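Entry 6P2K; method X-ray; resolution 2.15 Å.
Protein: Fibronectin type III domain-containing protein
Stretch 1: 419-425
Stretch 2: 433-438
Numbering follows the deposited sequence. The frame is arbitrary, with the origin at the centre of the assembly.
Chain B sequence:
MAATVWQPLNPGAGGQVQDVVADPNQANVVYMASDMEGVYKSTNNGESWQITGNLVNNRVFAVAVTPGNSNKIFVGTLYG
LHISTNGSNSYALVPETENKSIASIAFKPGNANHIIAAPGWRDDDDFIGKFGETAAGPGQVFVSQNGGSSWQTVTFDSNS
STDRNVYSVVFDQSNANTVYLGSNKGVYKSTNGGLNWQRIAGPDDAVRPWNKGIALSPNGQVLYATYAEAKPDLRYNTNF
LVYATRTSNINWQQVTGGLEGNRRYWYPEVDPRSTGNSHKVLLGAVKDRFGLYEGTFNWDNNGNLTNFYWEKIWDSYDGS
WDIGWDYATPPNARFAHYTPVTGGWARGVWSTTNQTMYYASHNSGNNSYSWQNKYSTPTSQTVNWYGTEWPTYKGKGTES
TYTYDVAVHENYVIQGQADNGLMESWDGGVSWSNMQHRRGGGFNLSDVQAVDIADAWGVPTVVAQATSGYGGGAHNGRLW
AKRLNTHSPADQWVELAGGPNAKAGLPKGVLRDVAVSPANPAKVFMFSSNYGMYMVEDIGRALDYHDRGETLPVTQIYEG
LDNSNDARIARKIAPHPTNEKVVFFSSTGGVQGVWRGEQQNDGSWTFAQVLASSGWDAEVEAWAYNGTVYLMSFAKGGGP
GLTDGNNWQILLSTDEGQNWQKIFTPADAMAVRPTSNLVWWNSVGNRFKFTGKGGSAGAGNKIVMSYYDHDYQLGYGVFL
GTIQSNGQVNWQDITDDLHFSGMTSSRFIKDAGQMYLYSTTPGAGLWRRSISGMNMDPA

Stretch 1 419-425: DNGLMES
Stretch 2 433-438: SNMQHR

Contact between residues 419-425 and 433-438 of one chain, built round Asn434, Ser433 and Glu424, with 397 Å² buried over both sides. The first stretch enters through a loop and runs as an extended strand to Ser425; the second meets it antiparallel at one bridge, then turns through a 3-10 segment, 435-437. In register, Glu424 pairs with Ser433 (CA to CA 5.5 Å), while the CA atoms of Met423 and Asn434 lie 4.5 Å apart.

The Glu424-Ser433 bridge is a hydrogen-bonded antiparallel pair. Glu424 N donates to Ser433 O at 3.0 Å and Ser433 N donates to Glu424 O at 2.9 Å, both with an angle of 158° at the hydrogen. Both residues are extended, Glu424 at phi/psi -124/146 and Ser433 at -147/140. The small ring so closed brings the two acceptors Glu424 O and Ser433 O to 3.4 Å without a bond between them. Ser433 points its CB away from the strand (chi1 t, 175°), so it meets the first stretch through its backbone. Glu424 sets out sideways (chi1 m, chi2 t, chi3 -87°), and its end comes nearer: Glu424 OE1 lies 3.9 Å from Gln436 OE1. Both of these oxygens are hydrogen-bonded elsewhere in the structure.

At Asn434 the pairing gives way to the turn: its phi/psi of -121/18 departs from the extended form. Its CB points toward the first stretch, and chi1 p (78°) with chi2 -26° carries ND2 to the carbonyl of Asn420, the bond Asn434 ND2 to Asn420 O measuring 3.0 Å at a nearly straight 168°. A side-chain amide thus binds a backbone carbonyl two residues before Leu422. Asn434 CA also makes a CA-H...O contact with Leu422 O at 3.2 Å (131° at the hydrogen). Met423 (chi1 t, chi2 p, chi3 p) starts sideways but brings its CE to 3.7 Å from Asn434 CB.

The carbonyl of Asn434 organises the turn that follows. It accepts from His437 N at 3.2 Å and from His437 ND1 at 2.6 Å (164°), so Asn434 O receives both the backbone and the ring of His437; Arg438 N then donates to Met435 O at 3.1 Å. Met435, Gln436 and His437 have phi/psi -63/-29, -71/-10 and -78/-14.

His437 points its CB toward the strand with chi1 96°, between wells, and chi2 -89°. Asn420 O lies over one ring face, 3.9 Å from His437 ND1, and Leu422 CB packs 4.3 Å from His437 CB. Gly421, at phi/psi 65/-133, passes close by; an ideal CB there would lie a tight 3.3 Å from His437 CG, and the positive phi itself favours glycine. A water sits 2.9 Å from His437 NE2 and donates a weak 3.5 Å hydrogen bond to Asp419 O.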

# COMPACT_ATOMS: atom_id res chain seq x y z
N ASP B 419 -15.18 -1.53 -34.14
CA ASP B 419 -16.37 -1.15 -33.37
C ASP B 419 -16.27 -1.49 -31.89
O ASP B 419 -16.59 -0.65 -31.04
CB ASP B 419 -17.63 -1.78 -33.97
CG ASP B 419 -18.03 -1.15 -35.29
OD1 ASP B 419 -17.84 0.07 -35.45
OD2 ASP B 419 -18.55 -1.88 -36.16
N ASN B 420 -15.85 -2.71 -31.55
CA ASN B 420 -15.83 -3.18 -30.17
C ASN B 420 -14.45 -3.15 -29.53
O ASN B 420 -14.32 -3.51 -28.36
CB ASN B 420 -16.41 -4.59 -30.08
CG ASN B 420 -17.73 -4.72 -30.80
OD1 ASN B 420 -18.67 -3.95 -30.56
ND2 ASN B 420 -17.82 -5.69 -31.70
N GLY B 421 -13.41 -2.76 -30.28
CA GLY B 421 -12.13 -2.43 -29.67
C GLY B 421 -11.43 -3.59 -28.99
O GLY B 421 -11.29 -4.68 -29.55
N LEU B 422 -10.95 -3.35 -27.77
CA LEU B 422 -10.17 -4.32 -27.01
C LEU B 422 -11.10 -5.35 -26.40
O LEU B 422 -11.75 -5.10 -25.38
CB LEU B 422 -9.36 -3.61 -25.92
CG LEU B 422 -8.42 -2.47 -26.31
CD1 LEU B 422 -8.11 -1.59 -25.10
CD2 LEU B 422 -7.13 -3.02 -26.90
N MET B 423 -11.17 -6.53 -27.01
CA MET B 423 -12.00 -7.63 -26.53
C MET B 423 -11.09 -8.65 -25.86
O MET B 423 -10.26 -9.28 -26.52
CB MET B 423 -12.78 -8.26 -27.69
CG MET B 423 -13.75 -9.35 -27.27
SD MET B 423 -15.14 -8.70 -26.32
CE MET B 423 -15.91 -7.65 -27.55
N GLU B 424 -11.25 -8.83 -24.55
CA GLU B 424 -10.26 -9.53 -23.75
C GLU B 424 -10.88 -10.70 -22.99
O GLU B 424 -12.03 -10.63 -22.54
CB GLU B 424 -9.58 -8.58 -22.77
CG GLU B 424 -8.76 -7.51 -23.47
CD GLU B 424 -8.12 -6.54 -22.49
OE1 GLU B 424 -8.78 -5.55 -22.12
OE2 GLU B 424 -6.96 -6.78 -22.10
N SER B 425 -10.09 -11.76 -22.84
CA SER B 425 -10.50 -12.96 -22.13
C SER B 425 -9.41 -13.39 -21.16
O SER B 425 -8.22 -13.21 -21.43
CB SER B 425 -10.78 -14.11 -23.11
OG SER B 425 -11.27 -15.25 -22.43
N SER B 433 -14.68 -9.61 -21.93
CA SER B 433 -15.11 -8.27 -21.56
C SER B 433 -14.38 -7.28 -22.45
O SER B 433 -13.19 -7.46 -22.73
CB SER B 433 -14.84 -7.96 -20.08
OG SER B 433 -15.17 -6.62 -19.78
N ASN B 434 -15.08 -6.23 -22.89
CA ASN B 434 -14.43 -5.14 -23.60
C ASN B 434 -14.64 -3.81 -22.88
O ASN B 434 -14.44 -2.74 -23.48
CB ASN B 434 -14.91 -5.06 -25.05
CG ASN B 434 -16.28 -4.41 -25.21
OD1 ASN B 434 -17.10 -4.42 -24.30
ND2 ASN B 434 -16.51 -3.84 -26.38
N MET B 435 -15.01 -3.85 -21.59
CA MET B 435 -15.32 -2.63 -20.86
C MET B 435 -14.11 -1.71 -20.74
O MET B 435 -14.27 -0.49 -20.66
CB MET B 435 -15.85 -2.98 -19.47
CG MET B 435 -17.21 -3.68 -19.46
SD MET B 435 -18.55 -2.72 -20.21
CE MET B 435 -18.60 -1.30 -19.12
N GLN B 436 -12.89 -2.26 -20.72
CA GLN B 436 -11.71 -1.43 -20.54
C GLN B 436 -11.39 -0.56 -21.75
O GLN B 436 -10.53 0.32 -21.63
CB GLN B 436 -10.49 -2.30 -20.19
CG GLN B 436 -10.59 -2.96 -18.81
CD GLN B 436 -9.25 -3.46 -18.27
OE1 GLN B 436 -8.21 -3.32 -18.92
NE2 GLN B 436 -9.28 -4.06 -17.09
N HIS B 437 -12.05 -0.76 -22.89
CA HIS B 437 -11.84 0.14 -24.01
C HIS B 437 -12.58 1.47 -23.84
O HIS B 437 -12.27 2.43 -24.55
CB HIS B 437 -12.25 -0.54 -25.33
CG HIS B 437 -13.64 -0.23 -25.79
ND1 HIS B 437 -14.74 -0.96 -25.40
CD2 HIS B 437 -14.11 0.72 -26.65
CE1 HIS B 437 -15.82 -0.48 -25.98
NE2 HIS B 437 -15.47 0.54 -26.74
N ARG B 438 -13.51 1.54 -22.89
CA ARG B 438 -14.25 2.77 -22.61
C ARG B 438 -13.49 3.53 -21.53
O ARG B 438 -13.63 3.26 -20.34
CB ARG B 438 -15.68 2.44 -22.18
CG ARG B 438 -16.27 1.26 -22.96
CD ARG B 438 -17.78 1.14 -22.77
NE ARG B 438 -18.51 1.99 -23.70
CZ ARG B 438 -19.08 1.56 -24.83
NH1 ARG B 438 -18.99 0.28 -25.17
NH2 ARG B 438 -19.73 2.41 -25.60
O HOH W 1 -17.38 1.66 -28.55